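Local coordinates for protein Two-component system sensor histidine kinase (Bacteroides thetaiotaomicron, PDB 3OTT) that probably senses saccharides through its extracellular beta-propeller and beta-sandwich part and relays the signal as a histidine kinase that phosphorylates itself from ATP, at residues 105-110 and 149-154; 153-158 and 198-203; 165-170 and 178-183; 210-215 and 223-228; 234-239 and 282-287. All blocks are in the same frame, centred on the assembly; numbering follows the deposited sequence.

Contact 1: residues 105-110 and 149-154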
# COMPACT_ATOMS: atom_id res chain seq x y z
N VAL B 105 12.72 -28.74 17.26
CA VAL B 105 12.64 -27.48 16.58
C VAL B 105 12.82 -26.33 17.59
O VAL B 105 12.23 -26.34 18.75
CB VAL B 105 11.29 -27.40 15.89
CG1 VAL B 105 11.03 -26.02 15.33
CG2 VAL B 105 11.20 -28.47 14.77
N ARG B 106 13.54 -25.31 17.14
CA ARG B 106 13.97 -24.23 18.00
C ARG B 106 13.62 -22.90 17.37
O ARG B 106 13.48 -21.91 18.07
CB ARG B 106 15.48 -24.28 18.26
CG ARG B 106 15.96 -25.35 19.20
CD ARG B 106 15.52 -25.07 20.65
NE ARG B 106 15.94 -26.15 21.55
CZ ARG B 106 15.31 -27.33 21.63
NH1 ARG B 106 14.25 -27.57 20.86
NH2 ARG B 106 15.72 -28.26 22.50
N THR B 107 13.45 -22.85 16.05
CA THR B 107 13.24 -21.56 15.40
C THR B 107 12.51 -21.76 14.11
O THR B 107 12.67 -22.80 13.44
CB THR B 107 14.62 -20.80 15.15
OG1 THR B 107 14.36 -19.59 14.45
CG2 THR B 107 15.60 -21.65 14.20
N MET B 108 11.70 -20.77 13.72
CA MET B 108 10.86 -20.87 12.48
C MET B 108 10.78 -19.52 11.81
O MET B 108 10.79 -18.53 12.50
CB MET B 108 9.45 -21.31 12.79
CG MET B 108 9.31 -22.71 13.38
SD MET B 108 7.58 -23.37 13.67
CE MET B 108 7.01 -22.35 14.88
N ALA B 109 10.76 -19.48 10.47
CA ALA B 109 10.62 -18.21 9.75
C ALA B 109 9.97 -18.50 8.44
O ALA B 109 10.40 -19.44 7.73
CB ALA B 109 11.95 -17.57 9.53
N LEU B 110 8.92 -17.75 8.13
CA LEU B 110 8.23 -17.86 6.82
C LEU B 110 8.92 -17.06 5.71
O LEU B 110 9.42 -15.94 5.97
CB LEU B 110 6.88 -17.21 6.91
CG LEU B 110 5.72 -18.09 7.22
CD1 LEU B 110 4.56 -17.16 7.65
CD2 LEU B 110 5.38 -18.97 5.98
N TYR B 149 19.86 -22.18 15.88
CA TYR B 149 19.15 -21.47 16.96
C TYR B 149 18.26 -20.32 16.51
O TYR B 149 17.41 -19.89 17.24
CB TYR B 149 20.13 -20.93 18.04
CG TYR B 149 20.87 -22.00 18.76
CD1 TYR B 149 20.18 -23.09 19.35
CD2 TYR B 149 22.23 -21.93 18.89
CE1 TYR B 149 20.85 -24.06 20.05
CE2 TYR B 149 22.92 -22.91 19.54
CZ TYR B 149 22.23 -23.97 20.15
OH TYR B 149 22.95 -24.95 20.80
N SER B 150 18.53 -19.75 15.35
CA SER B 150 17.82 -18.54 14.94
C SER B 150 17.83 -18.44 13.44
O SER B 150 18.83 -18.72 12.80
CB SER B 150 18.51 -17.29 15.51
OG SER B 150 17.64 -16.16 15.24
N ILE B 151 16.67 -18.14 12.90
CA ILE B 151 16.51 -17.86 11.49
C ILE B 151 15.55 -16.73 11.22
O ILE B 151 14.52 -16.63 11.91
CB ILE B 151 16.34 -19.10 10.54
CG1 ILE B 151 15.43 -18.74 9.41
CG2 ILE B 151 15.93 -20.37 11.20
CD1 ILE B 151 15.62 -19.60 8.29
N ILE B 152 15.97 -15.83 10.31
CA ILE B 152 15.15 -14.68 9.89
C ILE B 152 15.13 -14.44 8.41
O ILE B 152 16.08 -14.76 7.67
CB ILE B 152 15.53 -13.32 10.59
CG1 ILE B 152 16.96 -12.94 10.27
CG2 ILE B 152 15.16 -13.30 12.13
CD1 ILE B 152 17.29 -11.45 10.45
N ARG B 153 14.03 -13.85 7.98
CA ARG B 153 13.91 -13.37 6.62
C ARG B 153 13.93 -11.87 6.67
O ARG B 153 13.17 -11.30 7.44
CB ARG B 153 12.59 -13.83 5.94
CG ARG B 153 12.60 -13.46 4.44
CD ARG B 153 11.26 -13.65 3.76
NE ARG B 153 10.47 -12.47 3.92
CZ ARG B 153 10.15 -11.59 2.97
NH1 ARG B 153 10.46 -11.76 1.70
NH2 ARG B 153 9.44 -10.54 3.34
N THR B 154 14.81 -11.24 5.91
CA THR B 154 14.76 -9.78 5.73
C THR B 154 13.74 -9.32 4.65
O THR B 154 13.28 -10.13 3.85
CB THR B 154 16.13 -9.19 5.38
OG1 THR B 154 16.63 -9.84 4.22
CG2 THR B 154 17.14 -9.36 6.53
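R106 and Y149 bring their backbones near one another, and T107 next along sets CB 3.6 Å from Y149 O. Here the innermost strands of two successive beta-propeller blades run side by side in the same direction, 7° apart and 5.7 Å between axes, too far for backbone pairing. R106 and T107 both face G118 as a classic beta bulge, and Y149 and S150 repeat it opposite G162. T107 reaches across: its OG1, anti to the backbone N (chi1 177°), accepts from the N of I151 at 3.1 Å, with a bent N-H...O angle of 137°. That torsion leaves CG2 between the backbone N and the carbonyl carbon, where it meets I151 CG2 at 3.3 Å, tighter than usual van der Waals contact; the two side chains cross at about a right angle. An alanine in place of T107 would probably leave the I151 N-H without this acceptor and open a gap against I151 CG2. M108 turns from the interface onto C67 and V69 of the preceding blade. A109 lays CB against I151 CG1 at 3.7 Å. Beyond it, R153 is tied by NH1 to N157, and its aliphatic part passes the carbonyl near the strand's end, R153 CD lying 3.7 Å from L110 O.

Contact 2: residues 153-158 and 198-203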
# COMPACT_ATOMS: atom_id res chain seq x y z
N ARG B 153 14.03 -13.85 7.98
CA ARG B 153 13.91 -13.37 6.62
C ARG B 153 13.93 -11.87 6.67
O ARG B 153 13.17 -11.30 7.44
CB ARG B 153 12.59 -13.83 5.94
CG ARG B 153 12.60 -13.46 4.44
CD ARG B 153 11.26 -13.65 3.76
NE ARG B 153 10.47 -12.47 3.92
CZ ARG B 153 10.15 -11.59 2.97
NH1 ARG B 153 10.46 -11.76 1.70
NH2 ARG B 153 9.44 -10.54 3.34
N THR B 154 14.81 -11.24 5.91
CA THR B 154 14.76 -9.78 5.73
C THR B 154 13.74 -9.32 4.65
O THR B 154 13.28 -10.13 3.85
CB THR B 154 16.13 -9.19 5.38
OG1 THR B 154 16.63 -9.84 4.22
CG2 THR B 154 17.14 -9.36 6.53
N LYS B 155 13.40 -8.02 4.63
CA LYS B 155 12.50 -7.39 3.65
C LYS B 155 12.94 -7.58 2.21
O LYS B 155 12.13 -7.59 1.29
CB LYS B 155 12.40 -5.90 3.94
CG LYS B 155 11.09 -5.47 4.57
CD LYS B 155 10.62 -6.38 5.76
CE LYS B 155 9.18 -6.02 6.11
NZ LYS B 155 8.81 -6.64 7.41
N ASP B 156 14.23 -7.75 2.01
CA ASP B 156 14.78 -7.96 0.67
C ASP B 156 14.92 -9.45 0.43
O ASP B 156 15.60 -9.87 -0.46
CB ASP B 156 16.14 -7.26 0.57
CG ASP B 156 16.97 -7.43 1.85
OD1 ASP B 156 17.41 -8.57 2.14
OD2 ASP B 156 17.14 -6.42 2.61
N ASN B 157 14.25 -10.25 1.26
CA ASN B 157 14.05 -11.69 0.98
C ASN B 157 15.34 -12.52 1.09
O ASN B 157 15.47 -13.52 0.44
CB ASN B 157 13.42 -11.94 -0.40
CG ASN B 157 12.68 -13.30 -0.47
OD1 ASN B 157 12.05 -13.73 0.51
ND2 ASN B 157 12.77 -13.97 -1.60
N GLN B 158 16.27 -12.09 1.92
CA GLN B 158 17.46 -12.88 2.24
C GLN B 158 17.17 -13.75 3.47
O GLN B 158 16.35 -13.35 4.32
CB GLN B 158 18.62 -11.94 2.60
CG GLN B 158 19.11 -11.09 1.43
CD GLN B 158 19.98 -11.89 0.51
OE1 GLN B 158 19.49 -12.72 -0.24
NE2 GLN B 158 21.30 -11.70 0.61
N GLU B 198 16.17 -8.12 12.18
CA GLU B 198 16.32 -7.14 11.14
C GLU B 198 15.88 -5.80 11.66
O GLU B 198 14.90 -5.70 12.35
CB GLU B 198 15.48 -7.48 9.94
CG GLU B 198 15.65 -6.45 8.81
CD GLU B 198 14.67 -6.63 7.65
OE1 GLU B 198 13.50 -7.13 7.86
OE2 GLU B 198 15.07 -6.24 6.53
N ASP B 199 16.61 -4.74 11.26
CA ASP B 199 16.30 -3.36 11.64
C ASP B 199 16.35 -2.52 10.37
O ASP B 199 17.43 -2.12 9.95
CB ASP B 199 17.42 -2.86 12.60
CG ASP B 199 17.14 -1.48 13.20
OD1 ASP B 199 16.32 -0.74 12.64
OD2 ASP B 199 17.71 -1.16 14.27
N THR B 200 15.19 -2.21 9.78
CA THR B 200 15.09 -1.44 8.50
C THR B 200 15.44 0.04 8.65
O THR B 200 15.81 0.69 7.68
CB THR B 200 13.70 -1.58 7.87
OG1 THR B 200 12.70 -1.26 8.84
CG2 THR B 200 13.48 -3.01 7.47
N THR B 201 15.36 0.57 9.85
CA THR B 201 15.71 1.97 10.09
C THR B 201 17.21 2.13 10.21
O THR B 201 17.74 3.06 9.67
CB THR B 201 15.06 2.51 11.35
OG1 THR B 201 13.66 2.40 11.20
CG2 THR B 201 15.41 4.02 11.58
N ARG B 202 17.92 1.25 10.90
CA ARG B 202 19.38 1.29 10.88
C ARG B 202 19.96 0.56 9.68
O ARG B 202 21.17 0.66 9.41
CB ARG B 202 19.97 0.73 12.18
CG ARG B 202 19.72 1.67 13.46
CD ARG B 202 20.22 1.06 14.78
NE ARG B 202 19.71 1.87 15.91
CZ ARG B 202 18.56 1.69 16.58
NH1 ARG B 202 17.73 0.68 16.30
NH2 ARG B 202 18.25 2.49 17.59
N GLN B 203 19.12 -0.17 8.95
CA GLN B 203 19.58 -1.00 7.81
C GLN B 203 20.68 -2.02 8.16
O GLN B 203 21.72 -2.11 7.45
CB GLN B 203 19.98 -0.13 6.64
CG GLN B 203 18.77 0.80 6.23
CD GLN B 203 19.07 1.66 5.06
OE1 GLN B 203 20.13 2.33 4.99
NE2 GLN B 203 18.17 1.62 4.08
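E198 reaches from the end of its strand into the turn at T154-N157, and its carboxylate carries the contact. CG stands anti to the backbone N (chi1 -179°), and the extended chain beyond it carries the carboxylate to the first peptide of the type I beta turn. E198 OE2 accepts from the backbone N of K155 at 3.1 Å, nearly straight at 165°, met on the syn side and 27° out of the carboxylate plane. K155 crosses E198 at about a right angle; bent at chi2, it brings CD to 3.6 Å from E198 OE1, while its NZ stays 4.7 Å from that oxygen, near but not a salt bridge. T154 places CB 3.3 Å from E198 OE2. Its OG1 looks back into the turn, donating to D156 OD1 at 2.6 Å and accepting from the N of Q158. D156 OD2 comes within 4.4 Å of E198 OE2, a like charge that would probably disfavour ionisation of both, which K155 may offset. At the surface this joins the loop between strands 148-153 and 159-163 of one propeller blade to the end of strand 193-199 in the next, where R202 and D199 pack on L239 of strand 232-239.

Contact 3: residues 165-170 and 178-183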
# COMPACT_ATOMS: atom_id res chain seq x y z
N ASN B 165 27.74 -22.76 15.60
CA ASN B 165 29.04 -22.21 15.26
C ASN B 165 28.94 -21.12 14.18
O ASN B 165 29.55 -21.22 13.10
CB ASN B 165 30.07 -23.32 14.89
CG ASN B 165 31.52 -22.76 14.78
OD1 ASN B 165 31.94 -21.87 15.55
ND2 ASN B 165 32.27 -23.27 13.80
N GLY B 166 28.20 -20.07 14.47
CA GLY B 166 28.31 -18.88 13.62
C GLY B 166 27.14 -18.58 12.70
O GLY B 166 26.10 -19.28 12.70
N LEU B 167 27.32 -17.52 11.91
CA LEU B 167 26.28 -16.98 11.08
C LEU B 167 26.58 -17.22 9.61
O LEU B 167 27.72 -17.09 9.15
CB LEU B 167 26.21 -15.49 11.32
CG LEU B 167 25.12 -14.69 10.61
CD1 LEU B 167 23.72 -15.01 11.13
CD2 LEU B 167 25.46 -13.22 10.78
N CYS B 168 25.54 -17.52 8.87
CA CYS B 168 25.66 -17.66 7.48
C CYS B 168 24.39 -17.18 6.82
O CYS B 168 23.40 -16.85 7.49
CB CYS B 168 25.95 -19.11 7.17
SG CYS B 168 24.60 -20.21 7.45
N ARG B 169 24.42 -17.14 5.50
CA ARG B 169 23.37 -16.56 4.71
C ARG B 169 23.06 -17.43 3.51
O ARG B 169 23.95 -17.78 2.75
CB ARG B 169 23.78 -15.17 4.22
CG ARG B 169 22.74 -14.58 3.31
CD ARG B 169 23.03 -13.14 2.93
NE ARG B 169 24.35 -12.93 2.36
CZ ARG B 169 24.97 -11.75 2.36
NH1 ARG B 169 24.40 -10.68 2.90
NH2 ARG B 169 26.18 -11.66 1.84
N TYR B 170 21.79 -17.74 3.29
CA TYR B 170 21.45 -18.60 2.15
C TYR B 170 21.74 -18.00 0.77
O TYR B 170 21.47 -16.82 0.52
CB TYR B 170 19.99 -18.92 2.20
CG TYR B 170 19.51 -19.94 1.23
CD1 TYR B 170 20.19 -21.14 1.06
CD2 TYR B 170 18.35 -19.72 0.52
CE1 TYR B 170 19.69 -22.10 0.16
CE2 TYR B 170 17.83 -20.66 -0.33
CZ TYR B 170 18.49 -21.84 -0.52
OH TYR B 170 17.94 -22.76 -1.41
N GLU B 178 26.58 -18.96 2.55
CA GLU B 178 27.80 -18.18 2.68
C GLU B 178 28.01 -17.80 4.16
O GLU B 178 27.12 -17.19 4.76
CB GLU B 178 27.61 -16.91 1.82
CG GLU B 178 28.78 -15.95 1.95
CD GLU B 178 28.57 -14.58 1.25
OE1 GLU B 178 27.41 -14.22 0.84
OE2 GLU B 178 29.61 -13.85 1.15
N GLY B 179 29.15 -18.13 4.74
CA GLY B 179 29.50 -17.69 6.11
C GLY B 179 29.68 -16.18 6.28
O GLY B 179 30.01 -15.47 5.31
N ILE B 180 29.42 -15.67 7.50
CA ILE B 180 29.66 -14.26 7.83
C ILE B 180 30.43 -14.25 9.13
O ILE B 180 29.85 -14.47 10.19
CB ILE B 180 28.38 -13.40 8.00
CG1 ILE B 180 27.61 -13.33 6.71
CG2 ILE B 180 28.72 -11.98 8.44
CD1 ILE B 180 26.12 -13.13 6.96
N PRO B 181 31.75 -14.03 9.05
CA PRO B 181 32.65 -14.13 10.19
C PRO B 181 32.39 -13.01 11.17
O PRO B 181 32.12 -11.90 10.75
CB PRO B 181 34.06 -13.93 9.54
CG PRO B 181 33.87 -14.20 8.03
CD PRO B 181 32.45 -13.67 7.80
N LEU B 182 32.50 -13.29 12.46
CA LEU B 182 32.13 -12.30 13.46
C LEU B 182 33.37 -11.97 14.27
O LEU B 182 34.01 -12.85 14.83
CB LEU B 182 30.97 -12.80 14.34
CG LEU B 182 29.63 -13.09 13.63
CD1 LEU B 182 28.75 -13.98 14.51
CD2 LEU B 182 28.81 -11.87 13.27
N PRO B 183 33.73 -10.71 14.29
CA PRO B 183 35.04 -10.28 14.85
C PRO B 183 35.00 -10.25 16.38
O PRO B 183 34.17 -9.58 17.01
CB PRO B 183 35.25 -8.86 14.26
CG PRO B 183 33.84 -8.33 14.05
CD PRO B 183 33.06 -9.62 13.56
O HOH W 1 29.80 -16.25 12.12
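R169 and E178 lie side by side on the outer beta hairpin of a propeller blade, formed by strands 166-171 and 176-180. Both chains leave the backbone with CG anti to N (chi1 176° in each), which starts them in the same direction from a hydrogen-bonded antiparallel pair. E178 stays extended, whereas R169 bends at chi3. The guanidinium then offers NH2 to E178 OE1 in a salt bridge of 3.0 Å that is almost straight at 174°. The oxygen lies in the guanidinium plane, while the donor stands above the carboxylate plane, and the two flat groups are turned 52° apart. The other nitrogen, NH1, goes to Y160 OH on the adjacent strand, so two partners fix the rotation of the group.

On the same face, L167 runs alongside I180, and the two side chains meet through L167 CD2 and I180 CD1 at 3.9 Å. I180 CD1 also comes near R169 CB, so the aliphatic root of the arginine continues this apolar patch, which Y216 of the next blade joins. C168 points to the opposite face, toward V161, L143 and P144, and sits across from G179.

The backbone bonds include R169 N to E178 O and I180 N to L167 O, both 2.8 Å. Farther along, a water bridges the two segments, accepting from L167 N at 2.8 Å and donating to I180 O at 2.6 Å.

Contact 4: residues 210-215 and 223-228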
# COMPACT_ATOMS: atom_id res chain seq x y z
N GLU B 210 26.75 -15.34 22.70
CA GLU B 210 27.40 -15.31 23.97
C GLU B 210 28.52 -14.31 23.89
O GLU B 210 29.50 -14.50 23.17
CB GLU B 210 27.98 -16.69 24.32
CG GLU B 210 28.78 -16.71 25.65
CD GLU B 210 28.79 -18.09 26.41
OE1 GLU B 210 27.98 -19.01 26.06
OE2 GLU B 210 29.60 -18.23 27.40
N GLY B 211 28.37 -13.22 24.63
CA GLY B 211 29.45 -12.27 24.83
C GLY B 211 29.39 -10.96 24.05
O GLY B 211 30.09 -10.02 24.38
N TYR B 212 28.58 -10.90 23.01
CA TYR B 212 28.62 -9.77 22.11
C TYR B 212 27.28 -9.59 21.49
O TYR B 212 26.54 -10.56 21.29
CB TYR B 212 29.57 -10.05 20.94
CG TYR B 212 31.00 -10.21 21.32
CD1 TYR B 212 31.52 -11.46 21.63
CD2 TYR B 212 31.85 -9.09 21.35
CE1 TYR B 212 32.87 -11.61 21.99
CE2 TYR B 212 33.21 -9.25 21.68
CZ TYR B 212 33.70 -10.49 22.01
OH TYR B 212 35.05 -10.61 22.30
N LEU B 213 27.01 -8.35 21.13
CA LEU B 213 25.95 -7.94 20.28
C LEU B 213 26.62 -7.28 19.00
O LEU B 213 27.43 -6.33 19.15
CB LEU B 213 25.13 -6.87 21.00
CG LEU B 213 23.90 -6.34 20.28
CD1 LEU B 213 22.96 -7.48 19.82
CD2 LEU B 213 23.16 -5.30 21.14
N PHE B 214 26.32 -7.80 17.81
CA PHE B 214 26.85 -7.29 16.54
C PHE B 214 25.79 -6.61 15.75
O PHE B 214 24.61 -6.99 15.81
CB PHE B 214 27.41 -8.41 15.70
CG PHE B 214 28.59 -9.11 16.33
CD1 PHE B 214 28.41 -10.24 17.09
CD2 PHE B 214 29.91 -8.63 16.10
CE1 PHE B 214 29.58 -10.93 17.66
CE2 PHE B 214 31.04 -9.28 16.65
CZ PHE B 214 30.86 -10.45 17.46
N GLN B 215 26.20 -5.63 14.95
CA GLN B 215 25.39 -5.20 13.83
C GLN B 215 26.11 -5.55 12.56
O GLN B 215 27.26 -5.18 12.38
CB GLN B 215 25.27 -3.71 13.85
CG GLN B 215 24.28 -3.21 14.82
CD GLN B 215 24.32 -1.71 14.91
OE1 GLN B 215 25.19 -1.12 15.59
NE2 GLN B 215 23.36 -1.06 14.24
N ILE B 223 30.78 -5.02 9.82
CA ILE B 223 30.36 -5.77 10.99
C ILE B 223 30.91 -5.02 12.22
O ILE B 223 32.11 -4.79 12.37
CB ILE B 223 30.86 -7.23 10.99
CG1 ILE B 223 30.24 -8.01 9.80
CG2 ILE B 223 30.25 -7.98 12.24
CD1 ILE B 223 31.07 -9.32 9.37
N LYS B 224 30.01 -4.61 13.08
CA LYS B 224 30.35 -3.75 14.19
C LYS B 224 30.11 -4.54 15.48
O LYS B 224 29.10 -5.22 15.63
CB LYS B 224 29.45 -2.54 14.14
CG LYS B 224 29.90 -1.40 14.98
CD LYS B 224 28.90 -0.23 14.92
CE LYS B 224 28.85 0.44 16.30
NZ LYS B 224 27.71 1.40 16.47
N GLN B 225 31.08 -4.48 16.38
CA GLN B 225 30.96 -5.03 17.73
C GLN B 225 30.34 -3.94 18.57
O GLN B 225 31.05 -3.12 19.16
CB GLN B 225 32.34 -5.35 18.28
CG GLN B 225 32.56 -6.72 18.75
CD GLN B 225 33.95 -6.84 19.35
OE1 GLN B 225 34.25 -6.23 20.40
NE2 GLN B 225 34.83 -7.57 18.66
N THR B 226 29.01 -3.90 18.58
CA THR B 226 28.28 -2.87 19.28
C THR B 226 28.33 -2.94 20.82
O THR B 226 28.35 -1.90 21.47
CB THR B 226 26.80 -2.87 18.85
OG1 THR B 226 26.73 -2.91 17.41
CG2 THR B 226 26.08 -1.64 19.42
N GLU B 227 28.31 -4.14 21.40
CA GLU B 227 28.43 -4.29 22.84
C GLU B 227 29.23 -5.57 23.14
O GLU B 227 29.21 -6.51 22.35
CB GLU B 227 27.05 -4.40 23.51
CG GLU B 227 26.06 -3.30 23.20
CD GLU B 227 26.51 -1.92 23.72
OE1 GLU B 227 27.33 -1.85 24.68
OE2 GLU B 227 26.04 -0.90 23.16
N ALA B 228 29.95 -5.58 24.26
CA ALA B 228 30.73 -6.72 24.71
C ALA B 228 30.35 -6.89 26.17
O ALA B 228 30.52 -5.99 26.98
CB ALA B 228 32.26 -6.47 24.51
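Q215 has CG anti to its carbonyl carbon (chi1 -79°) and an extended chain beyond, while T226 has OG1 anti to its own carbonyl carbon; together they bring hydroxyl and amide into contact across an outer beta hairpin of the propeller blade, strands 212-217 and 222-229. T226 OG1 donates to Q215 OE1 at 3.0 Å, in the amide plane and on a lone pair. K224 lies alongside Q215, its NZ 3.7 Å from Q215 OE1 and salt-bridged to D259. An alanine in place of Q215 would probably leave the T226 hydroxyl without its acceptor and open a gap beside the aliphatic part of K224.

A classic beta bulge shifts the register by one: T226 and E227 both face L213, whose carbonyl O receives E227 N at 3.3 Å and a weak bond from T226 N. L213 and E227 sit side by side, CB to CB, and L213 also packs on W206.

Y212, F214 and Q225 share the other face. Q225 CG touches both rings, 3.6 Å from Y212 CD2 and likewise from F214 CE2. The Q225 amide is turned 63° from the Y212 ring and 90° from that of F214; its NE2 bonds to P183 O, and Y212 OH to H185 N, so the 183-185 loop ties down both polar ends. Beside them, F214 CD2 meets I223 CG2 at 3.9 Å.

Contact 5: residues 234-239 and 282-287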
# COMPACT_ATOMS: atom_id res chain seq x y z
N ILE B 234 23.23 -12.84 24.81
CA ILE B 234 22.04 -12.27 24.30
C ILE B 234 21.14 -13.39 23.83
O ILE B 234 21.52 -14.18 22.96
CB ILE B 234 22.33 -11.37 23.13
CG1 ILE B 234 23.31 -10.27 23.54
CG2 ILE B 234 21.02 -10.74 22.59
CD1 ILE B 234 22.68 -9.18 24.17
N LYS B 235 19.94 -13.46 24.41
CA LYS B 235 18.96 -14.53 24.09
C LYS B 235 17.83 -14.08 23.18
O LYS B 235 17.19 -14.90 22.51
CB LYS B 235 18.34 -15.06 25.39
CG LYS B 235 19.36 -15.40 26.43
CD LYS B 235 18.83 -16.37 27.48
CE LYS B 235 19.96 -17.21 28.13
NZ LYS B 235 20.98 -17.83 27.15
N SER B 236 17.53 -12.80 23.16
CA SER B 236 16.37 -12.35 22.39
C SER B 236 16.51 -10.89 22.03
O SER B 236 17.17 -10.15 22.72
CB SER B 236 15.10 -12.54 23.24
OG SER B 236 15.32 -12.01 24.56
N LEU B 237 15.84 -10.46 20.97
CA LEU B 237 16.04 -9.09 20.43
C LEU B 237 14.69 -8.69 19.90
O LEU B 237 14.01 -9.53 19.33
CB LEU B 237 17.06 -9.07 19.29
CG LEU B 237 18.52 -9.54 19.54
CD1 LEU B 237 19.37 -9.86 18.27
CD2 LEU B 237 19.30 -8.48 20.41
N ALA B 238 14.34 -7.41 20.08
CA ALA B 238 13.19 -6.74 19.46
C ALA B 238 13.50 -5.24 19.40
O ALA B 238 14.38 -4.73 20.14
CB ALA B 238 11.89 -6.93 20.35
N LEU B 239 12.72 -4.55 18.60
CA LEU B 239 12.69 -3.09 18.54
C LEU B 239 11.40 -2.52 19.10
O LEU B 239 10.30 -3.03 18.76
CB LEU B 239 12.73 -2.62 17.06
CG LEU B 239 14.04 -2.99 16.33
CD1 LEU B 239 13.80 -2.91 14.81
CD2 LEU B 239 15.21 -2.08 16.78
N TRP B 282 13.96 -14.89 27.75
CA TRP B 282 13.91 -15.83 26.60
C TRP B 282 13.38 -15.24 25.32
O TRP B 282 13.81 -15.66 24.28
CB TRP B 282 13.08 -17.10 26.89
CG TRP B 282 13.65 -17.91 28.03
CD1 TRP B 282 13.11 -18.05 29.30
CD2 TRP B 282 14.89 -18.62 28.04
NE1 TRP B 282 13.92 -18.84 30.05
CE2 TRP B 282 15.02 -19.20 29.31
CE3 TRP B 282 15.90 -18.84 27.08
CZ2 TRP B 282 16.11 -20.00 29.67
CZ3 TRP B 282 17.02 -19.64 27.45
CH2 TRP B 282 17.10 -20.21 28.73
N ASN B 283 12.44 -14.28 25.40
CA ASN B 283 11.79 -13.71 24.21
C ASN B 283 11.22 -12.34 24.50
O ASN B 283 10.74 -12.08 25.61
CB ASN B 283 10.67 -14.66 23.65
CG ASN B 283 10.27 -14.31 22.22
OD1 ASN B 283 9.22 -13.64 21.98
ND2 ASN B 283 11.09 -14.73 21.24
N ILE B 284 11.29 -11.45 23.51
CA ILE B 284 10.74 -10.13 23.61
C ILE B 284 9.90 -9.99 22.38
O ILE B 284 10.33 -10.25 21.24
CB ILE B 284 11.87 -9.00 23.60
CG1 ILE B 284 12.92 -9.20 24.70
CG2 ILE B 284 11.27 -7.59 23.71
CD1 ILE B 284 14.12 -8.16 24.61
N PHE B 285 8.68 -9.51 22.59
CA PHE B 285 7.80 -9.36 21.49
C PHE B 285 7.13 -8.03 21.58
O PHE B 285 6.57 -7.68 22.64
CB PHE B 285 6.75 -10.46 21.59
CG PHE B 285 5.62 -10.31 20.66
CD1 PHE B 285 5.81 -10.50 19.29
CD2 PHE B 285 4.33 -10.02 21.15
CE1 PHE B 285 4.74 -10.40 18.39
CE2 PHE B 285 3.22 -9.96 20.26
CZ PHE B 285 3.43 -10.14 18.87
N ALA B 286 7.13 -7.30 20.48
CA ALA B 286 6.44 -6.02 20.38
C ALA B 286 5.10 -6.25 19.69
O ALA B 286 5.09 -6.76 18.58
CB ALA B 286 7.34 -4.95 19.57
N ASP B 287 3.97 -5.90 20.33
CA ASP B 287 2.69 -6.27 19.75
C ASP B 287 2.26 -5.17 18.82
O ASP B 287 2.95 -4.16 18.73
CB ASP B 287 1.60 -6.57 20.83
CG ASP B 287 1.24 -5.36 21.70
OD1 ASP B 287 1.58 -4.20 21.32
OD2 ASP B 287 0.58 -5.55 22.78
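S236 OG is bonded to the carbonyl of I281, just ahead of the 282-287 segment, and this side-chain tie accompanies an interface that otherwise has no hydrogen bond. With OG between the backbone N and the carbonyl carbon (chi1 47°), the oxygen also passes I284 CG1 at 3.7 Å, while S236 CB rests 3.5 Å from W282 O. K235 and W282 lie side by side, with K235 CD 3.7 Å from W282 CZ3 and CE next to it. Their polar ends go elsewhere, K235 NZ to S233 OG and W282 NE1 to D297 OD1. The two strands are the inner ones of neighbouring beta-propeller blades, parallel within 7° and 5.4 Å apart at their axes. Each carries a classic beta bulge in this region, K235 and S236 facing G248, W282 and N283 facing G295. Farther along, the packing becomes apolar. I284 has CG2 anti to its backbone N, and that methyl presses on A238 CB at 3.5 Å, tighter than usual carbon contact; I284 also packs on L246, I292 and L294. L237 faces the other way, onto S195 and L197 of the preceding blade. At the far end A286 CB abuts L239 O at 3.6 Å.

Overall arrangement
All five contacts belong to one beta-propeller of the extracellular part. Contacts 1, 2 and 5 join neighbouring blades: 1 and 5 between innermost strands, their centres about 13 Å apart, and 2 at the strand end and adjoining turn. Contacts 3 and 4 are outer hairpins within two consecutive four-stranded blades, about 14 Å apart, and meet where P183 reaches F214, I223 and Q225. Along the chain, contact 3 is nested inside the loop closed by contact 2, which shares R153 and T154 with contact 1; contacts 4 and 5 follow in series. L213 touches L237, carrying contact 4 to the next blade. Together they show blades built by local hairpins and joined by side-chain packing and a few hydrogen bonds.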